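Local coordinates for penicillin-binding protein 2B (PDB 2WAD), which probably acts as a transpeptidase that cross-links peptides of adjacent glycan strands in cell wall peptidoglycan, and binds penicillin, at residues N86-A90 and T91-E95; K99-Y103 and V104-S108; F382-G385 and S386-A390; I535-G539 and V540-P544. All coordinates share one frame; numbering follows the deposited sequence.

Contact 1 of 4, residues N86-A90 and T91-E95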
ATOM      1  N   ASN A  86      38.577  -1.638 -19.369  1.00 43.09           N
ATOM      2  CA  ASN A  86      39.405  -0.789 -18.509  1.00 45.47           C
ATOM      3  C   ASN A  86      40.417   0.027 -19.308  1.00 43.70           C
ATOM      4  O   ASN A  86      41.025   0.965 -18.791  1.00 47.99           O
ATOM      5  CB  ASN A  86      40.112  -1.637 -17.439  1.00 45.79           C
ATOM      6  CG  ASN A  86      40.961  -2.752 -18.037  1.00 48.57           C
ATOM      7  OD1 ASN A  86      40.591  -3.369 -19.039  1.00 55.68           O
ATOM      8  ND2 ASN A  86      42.108  -3.008 -17.428  1.00 52.94           N
ATOM      9  N   LYS A  87      40.584  -0.318 -20.579  1.00 43.10           N
ATOM     10  CA  LYS A  87      41.615   0.308 -21.407  1.00 41.90           C
ATOM     11  C   LYS A  87      41.158   1.392 -22.394  1.00 39.43           C
ATOM     12  O   LYS A  87      41.978   2.136 -22.939  1.00 39.35           O
ATOM     13  CB  LYS A  87      42.460  -0.766 -22.088  1.00 42.61           C
ATOM     14  CG  LYS A  87      43.308  -1.578 -21.101  1.00 48.71           C
ATOM     15  CD  LYS A  87      44.269  -2.546 -21.809  1.00 60.12           C
ATOM     16  CE  LYS A  87      43.631  -3.304 -22.991  1.00 65.64           C
ATOM     17  NZ  LYS A  87      43.230  -4.737 -22.776  1.00 62.15           N
ATOM     18  N   MET A  88      39.850   1.522 -22.585  1.00 37.95           N
ATOM     19  CA  MET A  88      39.287   2.596 -23.410  1.00 38.19           C
ATOM     20  C   MET A  88      39.557   3.995 -22.874  1.00 37.10           C
ATOM     21  O   MET A  88      39.128   4.329 -21.785  1.00 40.69           O
ATOM     22  CB  MET A  88      37.783   2.392 -23.573  1.00 36.22           C
ATOM     23  CG  MET A  88      37.458   1.257 -24.525  1.00 35.76           C
ATOM     24  SD  MET A  88      35.778   0.707 -24.326  1.00 41.14           S
ATOM     25  CE  MET A  88      35.633  -0.406 -25.724  1.00 35.07           C
ATOM     26  N   THR A  89      40.285   4.808 -23.629  1.00 40.41           N
ATOM     27  CA  THR A  89      40.462   6.209 -23.258  1.00 39.90           C
ATOM     28  C   THR A  89      39.138   6.932 -23.518  1.00 41.99           C
ATOM     29  O   THR A  89      38.191   6.331 -24.038  1.00 41.46           O
ATOM     30  CB  THR A  89      41.586   6.890 -24.057  1.00 39.21           C
ATOM     31  OG1 THR A  89      41.334   6.749 -25.462  1.00 39.95           O
ATOM     32  CG2 THR A  89      42.963   6.300 -23.719  1.00 35.13           C
ATOM     33  N   ALA A  90      39.065   8.210 -23.149  1.00 41.50           N
ATOM     34  CA  ALA A  90      37.882   9.017 -23.436  1.00 41.64           C
ATOM     35  C   ALA A  90      37.792   9.244 -24.956  1.00 39.56           C
ATOM     36  O   ALA A  90      36.708   9.369 -25.528  1.00 36.16           O
ATOM     37  CB  ALA A  90      37.964  10.343 -22.699  1.00 40.02           C
ATOM     38  N   THR A  91      38.960   9.302 -25.583  1.00 36.94           N
ATOM     39  CA  THR A  91      39.081   9.411 -27.018  1.00 38.83           C
ATOM     40  C   THR A  91      38.596   8.157 -27.770  1.00 39.41           C
ATOM     41  O   THR A  91      37.850   8.266 -28.745  1.00 38.31           O
ATOM     42  CB  THR A  91      40.497   9.844 -27.367  1.00 39.51           C
ATOM     43  OG1 THR A  91      40.722  11.117 -26.746  1.00 42.44           O
ATOM     44  CG2 THR A  91      40.694   9.990 -28.880  1.00 39.99           C
ATOM     45  N   ASP A  92      38.992   6.973 -27.311  1.00 38.38           N
ATOM     46  CA  ASP A  92      38.402   5.729 -27.809  1.00 38.30           C
ATOM     47  C   ASP A  92      36.866   5.733 -27.645  1.00 39.40           C
ATOM     48  O   ASP A  92      36.127   5.182 -28.471  1.00 39.81           O
ATOM     49  CB  ASP A  92      39.007   4.499 -27.112  1.00 36.66           C
ATOM     50  CG  ASP A  92      40.523   4.381 -27.290  1.00 34.00           C
ATOM     51  OD1 ASP A  92      41.079   4.884 -28.283  1.00 30.82           O
ATOM     52  OD2 ASP A  92      41.187   3.777 -26.421  1.00 33.34           O
ATOM     53  N   LEU A  93      36.363   6.366 -26.594  1.00 36.49           N
ATOM     54  CA  LEU A  93      34.909   6.461 -26.433  1.00 37.99           C
ATOM     55  C   LEU A  93      34.220   7.368 -27.460  1.00 38.71           C
ATOM     56  O   LEU A  93      33.144   7.046 -27.969  1.00 39.07           O
ATOM     57  CB  LEU A  93      34.530   6.866 -25.008  1.00 37.22           C
ATOM     58  CG  LEU A  93      34.148   5.773 -23.994  1.00 40.84           C
ATOM     59  CD1 LEU A  93      34.689   4.401 -24.330  1.00 38.11           C
ATOM     60  CD2 LEU A  93      34.523   6.156 -22.559  1.00 41.34           C
ATOM     61  N   LYS A  94      34.837   8.510 -27.740  1.00 37.26           N
ATOM     62  CA  LYS A  94      34.323   9.455 -28.713  1.00 37.85           C
ATOM     63  C   LYS A  94      34.326   8.831 -30.109  1.00 37.86           C
ATOM     64  O   LYS A  94      33.378   9.038 -30.857  1.00 38.74           O
ATOM     65  CB  LYS A  94      35.169  10.734 -28.712  1.00 36.84           C
ATOM     66  CG  LYS A  94      34.939  11.618 -27.495  1.00 38.70           C
ATOM     67  CD  LYS A  94      35.472  13.020 -27.746  1.00 41.54           C
ATOM     68  CE  LYS A  94      36.926  12.983 -28.149  1.00 35.81           C
ATOM     69  NZ  LYS A  94      37.577  14.315 -28.041  1.00 42.77           N
ATOM     70  N   GLU A  95      35.370   8.074 -30.456  1.00 34.58           N
ATOM     71  CA  GLU A  95      35.405   7.387 -31.750  1.00 34.36           C
ATOM     72  C   GLU A  95      34.294   6.353 -31.882  1.00 34.66           C
ATOM     73  O   GLU A  95      33.690   6.237 -32.949  1.00 35.09           O
ATOM     74  CB  GLU A  95      36.759   6.731 -32.045  1.00 34.56           C
ATOM     75  CG  GLU A  95      37.983   7.637 -31.951  1.00 37.41           C
ATOM     76  CD  GLU A  95      38.027   8.735 -33.002  1.00 42.04           C
ATOM     77  OE1 GLU A  95      37.521   8.524 -34.119  1.00 39.68           O
ATOM     78  OE2 GLU A  95      38.594   9.813 -32.719  1.00 46.61           O
TER

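Contact 2 of 4, residues K99-Y103 and V104-S108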
ATOM      1  N   LYS A  99      30.955   6.663 -34.667  1.00 40.29           N
ATOM      2  CA  LYS A  99      30.646   5.529 -35.547  1.00 40.22           C
ATOM      3  C   LYS A  99      29.199   5.058 -35.309  1.00 39.65           C
ATOM      4  O   LYS A  99      28.494   4.647 -36.230  1.00 35.70           O
ATOM      5  CB  LYS A  99      31.594   4.347 -35.310  1.00 37.67           C
ATOM      6  CG  LYS A  99      32.975   4.454 -35.926  1.00 45.98           C
ATOM      7  CD  LYS A  99      32.983   3.987 -37.381  1.00 49.24           C
ATOM      8  CE  LYS A  99      33.198   2.492 -37.513  1.00 44.68           C
ATOM      9  NZ  LYS A  99      33.462   2.184 -38.958  1.00 43.70           N
ATOM     10  N   LEU A 100      28.767   5.110 -34.056  1.00 38.63           N
ATOM     11  CA  LEU A 100      27.439   4.629 -33.689  1.00 39.23           C
ATOM     12  C   LEU A 100      26.349   5.579 -34.176  1.00 39.58           C
ATOM     13  O   LEU A 100      25.245   5.153 -34.521  1.00 39.11           O
ATOM     14  CB  LEU A 100      27.328   4.445 -32.171  1.00 37.59           C
ATOM     15  CG  LEU A 100      26.010   3.809 -31.721  1.00 41.34           C
ATOM     16  CD1 LEU A 100      25.863   2.450 -32.376  1.00 43.03           C
ATOM     17  CD2 LEU A 100      25.909   3.680 -30.202  1.00 41.44           C
ATOM     18  N   LEU A 101      26.647   6.871 -34.183  1.00 40.96           N
ATOM     19  CA  LEU A 101      25.646   7.852 -34.582  1.00 42.45           C
ATOM     20  C   LEU A 101      25.197   7.640 -36.034  1.00 41.29           C
ATOM     21  O   LEU A 101      24.093   8.027 -36.407  1.00 40.93           O
ATOM     22  CB  LEU A 101      26.170   9.279 -34.397  1.00 42.69           C
ATOM     23  CG  LEU A 101      25.144  10.388 -34.642  1.00 41.28           C
ATOM     24  CD1 LEU A 101      23.843  10.122 -33.879  1.00 37.43           C
ATOM     25  CD2 LEU A 101      25.745  11.751 -34.325  1.00 40.34           C
ATOM     26  N   THR A 102      26.043   7.031 -36.855  1.00 40.46           N
ATOM     27  CA  THR A 102      25.649   6.748 -38.225  1.00 42.03           C
ATOM     28  C   THR A 102      24.463   5.780 -38.269  1.00 41.48           C
ATOM     29  O   THR A 102      23.681   5.806 -39.217  1.00 40.06           O
ATOM     30  CB  THR A 102      26.832   6.261 -39.096  1.00 42.97           C
ATOM     31  OG1 THR A 102      27.464   5.152 -38.456  1.00 49.96           O
ATOM     32  CG2 THR A 102      27.881   7.348 -39.236  1.00 44.07           C
ATOM     33  N   TYR A 103      24.300   4.968 -37.222  1.00 39.71           N
ATOM     34  CA  TYR A 103      23.330   3.877 -37.243  1.00 36.68           C
ATOM     35  C   TYR A 103      22.076   4.134 -36.402  1.00 38.88           C
ATOM     36  O   TYR A 103      21.076   3.451 -36.576  1.00 36.75           O
ATOM     37  CB  TYR A 103      23.994   2.523 -36.924  1.00 33.39           C
ATOM     38  CG  TYR A 103      25.103   2.159 -37.909  1.00 34.74           C
ATOM     39  CD1 TYR A 103      24.790   1.769 -39.210  1.00 30.62           C
ATOM     40  CD2 TYR A 103      26.448   2.225 -37.560  1.00 26.02           C
ATOM     41  CE1 TYR A 103      25.774   1.451 -40.123  1.00 30.53           C
ATOM     42  CE2 TYR A 103      27.446   1.914 -38.485  1.00 28.67           C
ATOM     43  CZ  TYR A 103      27.097   1.509 -39.758  1.00 26.15           C
ATOM     44  OH  TYR A 103      28.026   1.198 -40.727  1.00 32.29           O
ATOM     45  N   VAL A 104      22.113   5.124 -35.516  1.00 39.22           N
ATOM     46  CA  VAL A 104      20.992   5.367 -34.629  1.00 41.34           C
ATOM     47  C   VAL A 104      20.565   6.822 -34.759  1.00 44.00           C
ATOM     48  O   VAL A 104      21.281   7.652 -35.338  1.00 43.02           O
ATOM     49  CB  VAL A 104      21.327   5.106 -33.129  1.00 43.27           C
ATOM     50  CG1 VAL A 104      21.815   3.677 -32.897  1.00 42.49           C
ATOM     51  CG2 VAL A 104      22.337   6.138 -32.604  1.00 39.81           C
ATOM     52  N   SER A 105      19.404   7.096 -34.173  1.00 46.25           N
ATOM     53  CA  SER A 105      18.791   8.418 -34.141  1.00 49.41           C
ATOM     54  C   SER A 105      18.755   8.954 -32.715  1.00 49.64           C
ATOM     55  O   SER A 105      18.263   8.295 -31.794  1.00 47.82           O
ATOM     56  CB  SER A 105      17.354   8.353 -34.672  1.00 48.92           C
ATOM     57  OG  SER A 105      17.318   8.701 -36.040  1.00 53.76           O
ATOM     58  N   ILE A 106      19.264  10.172 -32.571  1.00 52.50           N
ATOM     59  CA  ILE A 106      19.262  10.914 -31.317  1.00 56.80           C
ATOM     60  C   ILE A 106      18.587  12.250 -31.606  1.00 60.08           C
ATOM     61  O   ILE A 106      19.211  13.176 -32.122  1.00 61.14           O
ATOM     62  CB  ILE A 106      20.704  11.162 -30.805  1.00 56.36           C
ATOM     63  CG1 ILE A 106      21.405   9.839 -30.466  1.00 56.79           C
ATOM     64  CG2 ILE A 106      20.729  12.117 -29.620  1.00 53.06           C
ATOM     65  CD1 ILE A 106      20.585   8.877 -29.628  1.00 56.51           C
ATOM     66  N   SER A 107      17.301  12.350 -31.293  1.00 64.12           N
ATOM     67  CA  SER A 107      16.567  13.568 -31.614  1.00 68.78           C
ATOM     68  C   SER A 107      16.445  14.480 -30.396  1.00 70.10           C
ATOM     69  O   SER A 107      16.658  15.689 -30.489  1.00 69.69           O
ATOM     70  CB  SER A 107      15.204  13.269 -32.259  1.00 69.09           C
ATOM     71  OG  SER A 107      14.468  12.304 -31.524  1.00 72.76           O
ATOM     72  N   SER A 108      16.143  13.885 -29.248  1.00 74.06           N
ATOM     73  CA  SER A 108      15.955  14.635 -28.010  1.00 76.59           C
ATOM     74  C   SER A 108      17.205  14.568 -27.135  1.00 77.61           C
ATOM     75  O   SER A 108      17.356  13.641 -26.328  1.00 80.32           O
ATOM     76  CB  SER A 108      14.754  14.084 -27.230  1.00 77.31           C
ATOM     77  OG  SER A 108      13.570  14.090 -28.012  1.00 80.18           O
TER

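Contact 3 of 4, residues F382-G385 and S386-A390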
ATOM      1  N   PHE A 382     -12.261   8.451   7.709  1.00 34.17           N
ATOM      2  CA  PHE A 382     -13.693   8.730   7.779  1.00 34.86           C
ATOM      3  C   PHE A 382     -14.157   8.666   9.222  1.00 37.59           C
ATOM      4  O   PHE A 382     -13.611   7.877  10.007  1.00 36.31           O
ATOM      5  CB  PHE A 382     -14.483   7.713   6.940  1.00 35.03           C
ATOM      6  CG  PHE A 382     -13.957   7.550   5.534  1.00 32.34           C
ATOM      7  CD1 PHE A 382     -14.412   8.363   4.498  1.00 37.78           C
ATOM      8  CD2 PHE A 382     -12.974   6.613   5.263  1.00 31.42           C
ATOM      9  CE1 PHE A 382     -13.907   8.224   3.211  1.00 37.86           C
ATOM     10  CE2 PHE A 382     -12.460   6.463   3.971  1.00 33.08           C
ATOM     11  CZ  PHE A 382     -12.919   7.262   2.949  1.00 35.61           C
ATOM     12  N   VAL A 383     -15.164   9.468   9.571  1.00 37.20           N
ATOM     13  CA  VAL A 383     -15.807   9.315  10.868  1.00 39.97           C
ATOM     14  C   VAL A 383     -16.467   7.948  10.871  1.00 37.48           C
ATOM     15  O   VAL A 383     -17.147   7.578   9.934  1.00 39.85           O
ATOM     16  CB  VAL A 383     -16.826  10.423  11.268  1.00 41.47           C
ATOM     17  CG1 VAL A 383     -16.428  11.820  10.817  1.00 45.23           C
ATOM     18  CG2 VAL A 383     -18.238  10.074  10.886  1.00 48.84           C
ATOM     19  N   PRO A 384     -16.219   7.158  11.914  1.00 36.11           N
ATOM     20  CA  PRO A 384     -16.626   5.756  11.855  1.00 34.34           C
ATOM     21  C   PRO A 384     -18.052   5.526  12.355  1.00 31.50           C
ATOM     22  O   PRO A 384     -18.672   4.549  11.963  1.00 33.03           O
ATOM     23  CB  PRO A 384     -15.606   5.081  12.757  1.00 33.14           C
ATOM     24  CG  PRO A 384     -15.287   6.160  13.794  1.00 34.51           C
ATOM     25  CD  PRO A 384     -15.371   7.466  13.075  1.00 32.28           C
ATOM     26  N   GLY A 385     -18.572   6.438  13.170  1.00 32.23           N
ATOM     27  CA  GLY A 385     -19.903   6.321  13.745  1.00 29.68           C
ATOM     28  C   GLY A 385     -20.038   5.127  14.679  1.00 33.69           C
ATOM     29  O   GLY A 385     -19.042   4.655  15.251  1.00 33.05           O
ATOM     30  N   SER A 386     -21.260   4.604  14.785  1.00 30.72           N
ATOM     31  CA  SER A 386     -21.660   3.683  15.847  1.00 32.96           C
ATOM     32  C   SER A 386     -21.046   2.286  15.792  1.00 31.25           C
ATOM     33  O   SER A 386     -21.245   1.475  16.697  1.00 32.34           O
ATOM     34  CB  SER A 386     -23.191   3.563  15.870  1.00 36.37           C
ATOM     35  OG  SER A 386     -23.784   4.595  16.649  1.00 42.75           O
ATOM     36  N   VAL A 387     -20.379   1.957  14.701  1.00 32.30           N
ATOM     37  CA  VAL A 387     -19.708   0.665  14.630  1.00 32.84           C
ATOM     38  C   VAL A 387     -18.762   0.469  15.819  1.00 32.44           C
ATOM     39  O   VAL A 387     -18.637  -0.631  16.314  1.00 35.78           O
ATOM     40  CB  VAL A 387     -18.994   0.448  13.297  1.00 32.24           C
ATOM     41  CG1 VAL A 387     -20.032   0.402  12.171  1.00 34.28           C
ATOM     42  CG2 VAL A 387     -17.959   1.567  13.036  1.00 33.86           C
ATOM     43  N   VAL A 388     -18.158   1.537  16.318  1.00 33.33           N
ATOM     44  CA  VAL A 388     -17.090   1.434  17.293  1.00 33.27           C
ATOM     45  C   VAL A 388     -17.559   1.193  18.723  1.00 35.34           C
ATOM     46  O   VAL A 388     -16.725   1.106  19.612  1.00 35.93           O
ATOM     47  CB  VAL A 388     -16.189   2.697  17.333  1.00 34.13           C
ATOM     48  CG1 VAL A 388     -15.599   3.032  15.943  1.00 32.59           C
ATOM     49  CG2 VAL A 388     -16.919   3.857  17.983  1.00 30.90           C
ATOM     50  N   LYS A 389     -18.864   1.052  18.958  1.00 36.05           N
ATOM     51  CA  LYS A 389     -19.364   1.013  20.317  1.00 33.22           C
ATOM     52  C   LYS A 389     -18.860  -0.155  21.168  1.00 33.55           C
ATOM     53  O   LYS A 389     -18.735  -0.047  22.390  1.00 31.69           O
ATOM     54  CB  LYS A 389     -20.888   1.167  20.327  1.00 34.81           C
ATOM     55  CG  LYS A 389     -21.299   2.589  19.999  1.00 32.37           C
ATOM     56  CD  LYS A 389     -22.812   2.763  19.886  1.00 33.04           C
ATOM     57  CE  LYS A 389     -23.120   4.228  19.601  1.00 40.36           C
ATOM     58  NZ  LYS A 389     -24.554   4.587  19.376  1.00 34.25           N
ATOM     59  N   ALA A 390     -18.536  -1.267  20.521  1.00 35.14           N
ATOM     60  CA  ALA A 390     -17.952  -2.420  21.204  1.00 35.74           C
ATOM     61  C   ALA A 390     -16.554  -2.151  21.769  1.00 37.30           C
ATOM     62  O   ALA A 390     -16.157  -2.762  22.780  1.00 36.65           O
ATOM     63  CB  ALA A 390     -17.887  -3.591  20.272  1.00 33.10           C
TER

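Contact 4 of 4, residues I535-G539 and V540-P544. Unlike the reference sequence in segment 540-544: Leu542 (reference Val).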
ATOM      1  N   ILE A 535     -12.417  -8.795  16.869  1.00 36.00           N
ATOM      2  CA  ILE A 535     -13.575  -9.357  17.559  1.00 36.03           C
ATOM      3  C   ILE A 535     -13.871 -10.780  17.086  1.00 35.91           C
ATOM      4  O   ILE A 535     -14.071 -11.705  17.886  1.00 39.51           O
ATOM      5  CB  ILE A 535     -14.832  -8.467  17.376  1.00 35.05           C
ATOM      6  CG1 ILE A 535     -14.595  -7.107  18.039  1.00 29.87           C
ATOM      7  CG2 ILE A 535     -16.044  -9.187  17.994  1.00 34.27           C
ATOM      8  CD1 ILE A 535     -15.653  -6.032  17.796  1.00 35.49           C
ATOM      9  N   ALA A 536     -13.861 -10.973  15.780  1.00 34.17           N
ATOM     10  CA  ALA A 536     -14.169 -12.279  15.210  1.00 35.67           C
ATOM     11  C   ALA A 536     -13.102 -13.325  15.566  1.00 39.12           C
ATOM     12  O   ALA A 536     -13.373 -14.516  15.527  1.00 38.11           O
ATOM     13  CB  ALA A 536     -14.309 -12.152  13.680  1.00 30.20           C
ATOM     14  N   ASN A 537     -11.885 -12.887  15.900  1.00 39.42           N
ATOM     15  CA  ASN A 537     -10.802 -13.815  16.231  1.00 40.01           C
ATOM     16  C   ASN A 537     -10.563 -13.813  17.744  1.00 40.14           C
ATOM     17  O   ASN A 537      -9.455 -14.058  18.233  1.00 40.01           O
ATOM     18  CB  ASN A 537      -9.538 -13.388  15.472  1.00 39.67           C
ATOM     19  CG  ASN A 537      -8.442 -14.437  15.500  1.00 41.33           C
ATOM     20  OD1 ASN A 537      -8.704 -15.613  15.268  1.00 39.56           O
ATOM     21  ND2 ASN A 537      -7.199 -14.007  15.745  1.00 37.81           N
ATOM     22  N   ASN A 538     -11.608 -13.467  18.480  1.00 41.31           N
ATOM     23  CA  ASN A 538     -11.598 -13.521  19.946  1.00 44.67           C
ATOM     24  C   ASN A 538     -10.553 -12.681  20.662  1.00 43.44           C
ATOM     25  O   ASN A 538     -10.017 -13.088  21.694  1.00 42.47           O
ATOM     26  CB  ASN A 538     -11.592 -14.971  20.428  1.00 46.09           C
ATOM     27  CG  ASN A 538     -12.868 -15.704  20.010  1.00 49.92           C
ATOM     28  OD1 ASN A 538     -13.969 -15.178  20.159  1.00 55.85           O
ATOM     29  ND2 ASN A 538     -12.718 -16.894  19.439  1.00 49.45           N
ATOM     30  N   GLY A 539     -10.268 -11.511  20.095  1.00 41.40           N
ATOM     31  CA  GLY A 539      -9.421 -10.509  20.748  1.00 38.71           C
ATOM     32  C   GLY A 539      -7.972 -10.544  20.302  1.00 36.11           C
ATOM     33  O   GLY A 539      -7.174  -9.712  20.694  1.00 37.04           O
ATOM     34  N   VAL A 540      -7.610 -11.522  19.493  1.00 36.58           N
ATOM     35  CA  VAL A 540      -6.267 -11.567  18.925  1.00 37.56           C
ATOM     36  C   VAL A 540      -6.194 -10.876  17.564  1.00 38.49           C
ATOM     37  O   VAL A 540      -6.676 -11.357  16.543  1.00 35.75           O
ATOM     38  CB  VAL A 540      -5.728 -13.003  18.804  1.00 38.15           C
ATOM     39  CG1 VAL A 540      -4.378 -12.988  18.086  1.00 33.30           C
ATOM     40  CG2 VAL A 540      -5.648 -13.650  20.195  1.00 35.95           C
ATOM     41  N   ARG A 541      -5.561  -9.714  17.578  1.00 39.61           N
ATOM     42  CA  ARG A 541      -5.549  -8.842  16.422  1.00 38.14           C
ATOM     43  C   ARG A 541      -4.422  -9.253  15.489  1.00 37.36           C
ATOM     44  O   ARG A 541      -3.303  -9.484  15.927  1.00 35.67           O
ATOM     45  CB  ARG A 541      -5.298  -7.443  16.935  1.00 37.31           C
ATOM     46  CG  ARG A 541      -5.230  -6.367  15.870  1.00 37.68           C
ATOM     47  CD  ARG A 541      -5.061  -5.064  16.636  1.00 43.91           C
ATOM     48  NE  ARG A 541      -4.612  -4.056  15.711  1.00 47.34           N
ATOM     49  CZ  ARG A 541      -3.508  -3.340  15.840  1.00 40.09           C
ATOM     50  NH1 ARG A 541      -2.732  -3.441  16.903  1.00 38.50           N
ATOM     51  NH2 ARG A 541      -3.227  -2.479  14.878  1.00 35.84           N
ATOM     52  N   LEU A 542      -4.731  -9.377  14.207  1.00 35.70           N
ATOM     53  CA  LEU A 542      -3.806  -9.953  13.243  1.00 35.17           C
ATOM     54  C   LEU A 542      -3.474  -8.931  12.164  1.00 37.75           C
ATOM     55  O   LEU A 542      -4.340  -8.174  11.729  1.00 34.40           O
ATOM     56  CB  LEU A 542      -4.439 -11.186  12.606  1.00 35.59           C
ATOM     57  CG  LEU A 542      -4.769 -12.427  13.454  1.00 38.29           C
ATOM     58  CD1 LEU A 542      -5.160 -13.590  12.516  1.00 31.70           C
ATOM     59  CD2 LEU A 542      -3.603 -12.858  14.360  1.00 31.93           C
ATOM     60  N   ALA A 543      -2.204  -8.866  11.765  1.00 38.07           N
ATOM     61  CA  ALA A 543      -1.819  -7.981  10.683  1.00 35.59           C
ATOM     62  C   ALA A 543      -2.471  -8.494   9.406  1.00 35.44           C
ATOM     63  O   ALA A 543      -2.399  -9.690   9.098  1.00 34.46           O
ATOM     64  CB  ALA A 543      -0.296  -7.947  10.513  1.00 35.66           C
ATOM     65  N   PRO A 544      -3.080  -7.577   8.637  1.00 35.77           N
ATOM     66  CA  PRO A 544      -3.633  -7.926   7.336  1.00 35.89           C
ATOM     67  C   PRO A 544      -2.493  -8.083   6.342  1.00 36.81           C
ATOM     68  O   PRO A 544      -1.500  -7.365   6.417  1.00 35.39           O
ATOM     69  CB  PRO A 544      -4.526  -6.729   6.967  1.00 36.81           C
ATOM     70  CG  PRO A 544      -4.346  -5.707   8.022  1.00 37.39           C
ATOM     71  CD  PRO A 544      -3.242  -6.153   8.957  1.00 34.53           C
TER

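Contact 1 of 4, residues N86-A90 and T91-E95
The carboxylate of Asp92 carries Thr89 on one of its faces: OG1 of Thr89 sits squarely over the group, 3.1 Å from Asp92 CG, while the amide of Thr89 reaches one end of the group from the same side. That amide bond, Thr89 N to Asp92 OD2, is 3.1 Å long and nearly straight at 167°, but the donor stands 44° out of the carboxylate plane. The return bond runs from Asp92 N to Thr89 OG1 at 3.0 Å. Thr89 places its hydroxyl between its own N and carbonyl carbon (chi1 56°), which swings OG1 toward the amide of Asp92. The two bonds form a capping box, with Thr89 as N-cap of helix 90-100 in the N-terminal part of the protein, and the helical bonds from Leu93 N to Thr89 O and from Lys94 N to Ala90 O follow. Beside the box, Leu93 CD1 meets Met88 CB at 3.8 Å, the two side chains crossing at about a right angle, and both rest on Phe82 of strand 72-83. On the loop side, Lys87 forms a salt bridge with Asp292, one of the residues of the zinc site.

Contact 2 of 4, residues K99-Y103 and V104-S108
The carbonyl oxygen of Leu100 is gripped by two amides as the chain leaves helix 90-100: Tyr103 N donates to Leu100 O at 2.9 Å, and Val104 N adds a weak, bent bond to the same oxygen at 3.3 Å and 129°. A methyl crowds in as well, Val104 CG2 lying 3.6 Å from Leu100 O; the valine's chi1 of -58° sets CG1 anti to the carbonyl carbon and leaves CG2 between N and the carbonyl carbon. One residue earlier a different bond forms: Thr102 OG1 donates to Lys99 O, modelled at an unusually short 2.5 Å.

Apolar groups complete the turn. Leu101 extends CG opposite its backbone N (chi1 -174°), which carries CD1 past the Val104 carbonyl to Ile106, where it meets CG1 at 4.2 Å. Leu100 sends its own CD1 to the other branch of the valine, CG1. This C-terminal exit of the helix lies in the region matching the penicillin-binding protein dimerisation family, away from the active site. Its side chains face two neighbouring helices: Leu101 and Ile106 both touch Lys173 of helix 169-182, whereas Tyr103 and Val104 pack on helix 199-208. Beyond the turn, Ser105 pairs through its backbone with Asp195.

The oxygens of Leu101 and Val104 approach to 3.0 Å with no hydrogen between them, a juxtaposition of two acceptors that probably costs some energy. Since the backbone bond joining the two segments is weak, packing of Leu100, Leu101, Val104 and Ile106 probably contributes much of what holds the turn.

Contact 3 of 4, residues F382-G385 and S386-A390
Gly385 and Val388 close a 3-10 turn, Val388 N pointing almost straight at Gly385 O (177°) over a long and weak 3.4 Å, and Gly385 enters it with a positive phi of 64° that suits glycine. Pro384 lies just ahead of the turn and meets its two valines. Val388 CG1 touches the proline ring at CB and CG, each 3.8 Å away, while CG2 of the same valine leans over Gly385 O. Val387 presses its CG2 against Pro384 O at 3.2 Å, a tight approach to an oxygen that also accepts from Asn633 ND2. Leu528 of helix 525-536 packs against both Pro384 and Val387.

The turn leads into helix 389-398 and presents Ser386, the residue inferred to form the acyl-ester intermediate, in the SxxK pattern of penicillin-binding transpeptidases. Lys389 is stretched out along its whole length, all of its outer torsions within 5° of 180°, and this brings NZ to Ser386 OG at 2.8 Å. The same amine also bonds Asn445 OD1 and Ser443 O, and Ser443 OG bonds the serine hydroxyl, consistent with the second catalytic motif of the family.

Chemically, the lysine has its amine fixed by three oxygens, while Pro384 packs on Val387 and Val388 beside the turn and probably helps to steady it; Ser386 OG is held by Lys389 NZ and Ser443 OG, which probably fixes the orientation of the hydroxyl.

Contact 4 of 4, residues I535-G539 and V540-P544
A Schellman motif ends helix 525-536, and a type I' turn from Asn537 to Val540 then sends the chain into strand 540-542. In the motif, Asn538 N returns to Ile535 O at 3.1 Å and Gly539 N to Thr534 O; Asn538 and Gly539 both adopt positive phi. Across the turn Asn537 and Val540 exchange bonds. Val540 N makes a weak one of 3.4 Å to Asn537 O, whereas Asn537 ND2 gives Val540 O a far firmer bond of 2.8 Å at 171°. The carbonyl oxygen lies only 6° from the amide plane of the asparagine. Asn537 owes this reach to a CG swung away from its own N (chi1 -168°). Its amide nitrogen is flanked by hydrocarbon, Val540 CB at 3.5 Å and Leu542 CG at 3.7 Å. Arg541 heads the other way, toward Asn572 and Gln530, while its backbone pairs with strand 570-573. The side-chain amide, rather than the weak backbone bond, therefore appears to be the main polar clasp of the turn, and the aliphatic groups of Val540 and Leu542 probably shield it in part from water.

The four local contacts fall into two pairs at opposite sides of the chain's centre. Contacts 1 and 2 sit at the two ends of helix 90-100, their centres about 18 Å apart: the first is a polar surface cap, the second a partly buried exit where apolar packing accompanies a weak bond between the segments. Contacts 3 and 4 belong to the transpeptidase domain and are also about 18 Å apart between centres; they touch directly, Ala390 CB lying 4.1 Å from Ile535 CD1. Contact 3 is the buried one and carries the serine inferred to form the acyl-ester intermediate, whereas contact 4 is partly buried and turns the chain from the end of helix 525-536 into strand 540-542, using one side-chain amide.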